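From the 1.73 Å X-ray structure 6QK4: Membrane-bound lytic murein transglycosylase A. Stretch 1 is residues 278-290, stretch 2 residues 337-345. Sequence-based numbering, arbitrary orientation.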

# COMPACT_ATOMS: atom_id res chain seq x y z
N SER A 278 -9.12 -16.21 3.15
CA SER A 278 -9.38 -17.61 3.41
C SER A 278 -8.18 -18.34 3.97
O SER A 278 -8.34 -19.41 4.55
CB SER A 278 -9.87 -18.32 2.14
OG SER A 278 -8.78 -18.53 1.25
N SER A 279 -6.95 -17.75 3.90
CA SER A 279 -5.79 -18.27 4.59
C SER A 279 -5.54 -17.60 5.93
O SER A 279 -5.22 -18.26 6.91
CB SER A 279 -4.53 -18.09 3.67
OG SER A 279 -4.63 -18.96 2.54
N ILE A 280 -5.74 -16.28 5.99
CA ILE A 280 -5.49 -15.47 7.17
C ILE A 280 -6.71 -14.58 7.38
O ILE A 280 -6.90 -13.58 6.67
CB ILE A 280 -4.21 -14.61 6.99
CG1 ILE A 280 -3.02 -15.50 6.62
CG2 ILE A 280 -3.95 -13.83 8.26
CD1 ILE A 280 -1.75 -14.65 6.18
N PRO A 281 -7.56 -14.90 8.34
CA PRO A 281 -8.80 -14.12 8.52
C PRO A 281 -8.50 -12.67 8.86
O PRO A 281 -7.54 -12.36 9.57
CB PRO A 281 -9.49 -14.82 9.71
CG PRO A 281 -8.91 -16.21 9.74
CD PRO A 281 -7.48 -16.07 9.25
N LEU A 282 -9.35 -11.77 8.36
CA LEU A 282 -9.20 -10.38 8.77
C LEU A 282 -9.26 -10.26 10.29
O LEU A 282 -10.06 -10.93 10.98
CB LEU A 282 -10.28 -9.51 8.11
CG LEU A 282 -10.11 -9.35 6.61
CD1 LEU A 282 -11.37 -8.70 6.04
CD2 LEU A 282 -8.84 -8.60 6.19
N GLY A 283 -8.36 -9.43 10.82
CA GLY A 283 -8.19 -9.25 12.26
C GLY A 283 -7.01 -10.03 12.84
O GLY A 283 -6.62 -9.76 13.98
N THR A 284 -6.42 -10.98 12.08
CA THR A 284 -5.32 -11.80 12.62
C THR A 284 -4.08 -10.92 12.73
O THR A 284 -3.67 -10.33 11.72
CB THR A 284 -5.00 -13.00 11.71
OG1 THR A 284 -6.22 -13.75 11.44
CG2 THR A 284 -3.95 -13.91 12.36
N PRO A 285 -3.45 -10.83 13.89
CA PRO A 285 -2.10 -10.24 13.93
C PRO A 285 -1.10 -11.25 13.39
O PRO A 285 -1.24 -12.45 13.58
CB PRO A 285 -1.85 -9.99 15.44
CG PRO A 285 -3.23 -10.30 16.12
CD PRO A 285 -3.89 -11.34 15.21
N VAL A 286 -0.07 -10.75 12.69
CA VAL A 286 0.89 -11.59 11.97
C VAL A 286 2.27 -11.03 12.28
O VAL A 286 2.51 -9.83 12.11
CB VAL A 286 0.69 -11.55 10.43
CG1 VAL A 286 1.72 -12.50 9.72
CG2 VAL A 286 -0.74 -11.98 10.07
N PHE A 287 3.21 -11.91 12.70
CA PHE A 287 4.58 -11.44 12.77
C PHE A 287 5.23 -11.78 11.44
O PHE A 287 5.21 -12.95 11.03
CB PHE A 287 5.37 -12.05 13.96
CG PHE A 287 6.66 -11.27 14.17
CD1 PHE A 287 6.61 -10.02 14.76
CD2 PHE A 287 7.86 -11.71 13.61
CE1 PHE A 287 7.71 -9.26 14.91
CE2 PHE A 287 9.03 -10.90 13.73
CZ PHE A 287 8.94 -9.65 14.35
N LEU A 288 5.72 -10.74 10.75
CA LEU A 288 6.23 -10.85 9.40
C LEU A 288 7.75 -10.71 9.43
O LEU A 288 8.26 -9.72 9.92
CB LEU A 288 5.58 -9.75 8.52
CG LEU A 288 5.86 -9.82 7.03
CD1 LEU A 288 5.43 -11.15 6.41
CD2 LEU A 288 5.14 -8.62 6.31
N GLN A 289 8.45 -11.68 8.85
CA GLN A 289 9.90 -11.61 8.69
C GLN A 289 10.18 -11.55 7.20
O GLN A 289 9.78 -12.47 6.47
CB GLN A 289 10.53 -12.85 9.32
CG GLN A 289 12.09 -12.87 9.09
CD GLN A 289 12.70 -14.09 9.75
OE1 GLN A 289 12.01 -15.09 10.00
NE2 GLN A 289 13.99 -14.01 10.06
N THR A 290 10.83 -10.48 6.75
CA THR A 290 11.06 -10.28 5.31
C THR A 290 12.29 -9.35 5.16
O THR A 290 13.14 -9.29 6.06
CB THR A 290 9.74 -9.82 4.63
OG1 THR A 290 9.99 -9.73 3.22
CG2 THR A 290 9.29 -8.40 5.07
N GLN A 337 9.56 -9.65 -2.06
CA GLN A 337 10.55 -10.19 -1.13
C GLN A 337 10.09 -11.52 -0.57
O GLN A 337 8.90 -11.70 -0.25
CB GLN A 337 10.80 -9.23 0.09
CG GLN A 337 10.84 -7.74 -0.25
CD GLN A 337 11.98 -7.39 -1.21
OE1 GLN A 337 11.77 -6.85 -2.34
NE2 GLN A 337 13.22 -7.73 -0.80
N ASN A 338 11.06 -12.43 -0.38
CA ASN A 338 10.72 -13.64 0.37
C ASN A 338 10.37 -13.27 1.81
O ASN A 338 10.92 -12.31 2.38
CB ASN A 338 11.89 -14.60 0.43
CG ASN A 338 11.52 -15.94 1.03
OD1 ASN A 338 10.48 -16.54 0.67
ND2 ASN A 338 12.37 -16.42 1.99
N GLY A 339 9.44 -14.06 2.38
CA GLY A 339 8.96 -13.81 3.73
C GLY A 339 8.54 -15.05 4.50
O GLY A 339 8.30 -16.12 3.93
N ARG A 340 8.46 -14.87 5.82
CA ARG A 340 7.97 -15.88 6.78
C ARG A 340 6.91 -15.25 7.70
O ARG A 340 6.99 -14.06 8.07
CB ARG A 340 9.11 -16.41 7.65
CG ARG A 340 10.13 -17.21 6.86
CD ARG A 340 9.53 -18.52 6.33
NE ARG A 340 10.53 -19.26 5.53
CZ ARG A 340 11.48 -20.10 6.02
NH1 ARG A 340 11.63 -20.29 7.35
NH2 ARG A 340 12.34 -20.68 5.13
N MET A 341 5.96 -16.06 8.13
CA MET A 341 4.85 -15.56 8.96
C MET A 341 4.61 -16.43 10.18
O MET A 341 4.75 -17.66 10.10
CB MET A 341 3.50 -15.53 8.18
CG MET A 341 3.51 -14.44 7.19
SD MET A 341 1.86 -14.63 6.34
CE MET A 341 1.98 -13.20 5.28
N TRP A 342 4.23 -15.78 11.28
CA TRP A 342 3.57 -16.41 12.42
C TRP A 342 2.24 -15.72 12.65
O TRP A 342 2.20 -14.48 12.74
CB TRP A 342 4.42 -16.27 13.70
CG TRP A 342 5.76 -17.00 13.59
CD1 TRP A 342 6.09 -18.18 14.20
CD2 TRP A 342 6.92 -16.63 12.78
NE1 TRP A 342 7.40 -18.56 13.83
CE2 TRP A 342 7.88 -17.65 12.93
CE3 TRP A 342 7.19 -15.56 11.89
CZ2 TRP A 342 9.16 -17.59 12.32
CZ3 TRP A 342 8.46 -15.54 11.21
CH2 TRP A 342 9.42 -16.55 11.46
N LEU A 343 1.16 -16.50 12.79
CA LEU A 343 -0.15 -15.93 13.13
C LEU A 343 -0.31 -15.93 14.64
O LEU A 343 0.04 -16.91 15.31
CB LEU A 343 -1.26 -16.77 12.49
CG LEU A 343 -1.23 -17.01 10.99
CD1 LEU A 343 -2.62 -17.43 10.48
CD2 LEU A 343 -0.85 -15.81 10.20
N LEU A 344 -0.79 -14.83 15.19
CA LEU A 344 -1.06 -14.77 16.62
C LEU A 344 -2.54 -15.10 16.87
O LEU A 344 -3.41 -14.60 16.17
CB LEU A 344 -0.80 -13.38 17.18
CG LEU A 344 0.67 -12.94 17.38
CD1 LEU A 344 1.41 -12.91 16.13
CD2 LEU A 344 0.66 -11.60 17.98
N PHE A 345 -2.80 -15.88 17.92
CA PHE A 345 -4.20 -16.13 18.32
C PHE A 345 -4.32 -15.78 19.78
O PHE A 345 -3.42 -16.11 20.55
CB PHE A 345 -4.59 -17.59 18.10
CG PHE A 345 -4.76 -17.92 16.66
CD1 PHE A 345 -5.95 -17.64 16.01
CD2 PHE A 345 -3.68 -18.43 15.92
CE1 PHE A 345 -6.10 -17.87 14.64
CE2 PHE A 345 -3.80 -18.67 14.57
CZ PHE A 345 -5.00 -18.39 13.90

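Residues 285-290 and 337-345 run as neighbouring antiparallel strands: their N-to-C directions differ by 159° and their axes approach to 4.6 Å. The register follows from the hydrogen bonds. Phe 287 pairs with Trp 342 through Phe 287 N to Trp 342 O (2.8 Å, 156° at the hydrogen) and Trp 342 N to Phe 287 O (3.0 Å, 163°). Two residues on, Gln 289 N donates to Arg 340 O (2.9 Å, 174°) and Arg 340 N to Gln 289 O (2.8 Å, 160°). At the other end Leu 344 N meets Pro 285 O at 2.9 Å and 177°; proline, lacking an amide hydrogen, cannot return the bond.

Between these pairs lie the non-hydrogen-bonded ones, Val 286 with Leu 343 and Leu 288 with Met 341. Here CA-H groups approach carbonyls already engaged by amides: Val 286 CA lies 3.3 Å from Trp 342 O, and Met 341 CA 3.4 Å from Phe 287 O. Beyond the Gln 289-Arg 340 pair a side chain adds a bond, Thr 290 OG1 donating to Asn 338 O at 2.9 Å.

Side chains alternate between faces. On one, Val 286 CG1 and Leu 288 CD1 contact Met 341 CG at 3.7 and 3.9 Å, while Ile 280 CD1 reaches Met 341 SD at 3.6 Å, extending this apolar cluster from the loop. On the other, Phe 287 CD2 and Trp 342 CE3 meet at 4.3 Å, with Trp 342 CE3 near the plane of the Phe 287 ring, at its edge. Gln 289 OE1 also sits near the indole plane, 3.3 Å from Trp 342 CH2, a carbon that offers no conventional hydrogen bond; Gln 289 NE2 and the Arg 340 guanidinium are satisfied elsewhere in the structure.

Before the strand, a type II turn spans Pro 281 to Thr 284. Pro 281 O accepts from both Thr 284 N (3.1 Å) and Thr 284 OG1 (2.7 Å). Thr 284 CG2 lies 3.9 Å from Leu 343 CB.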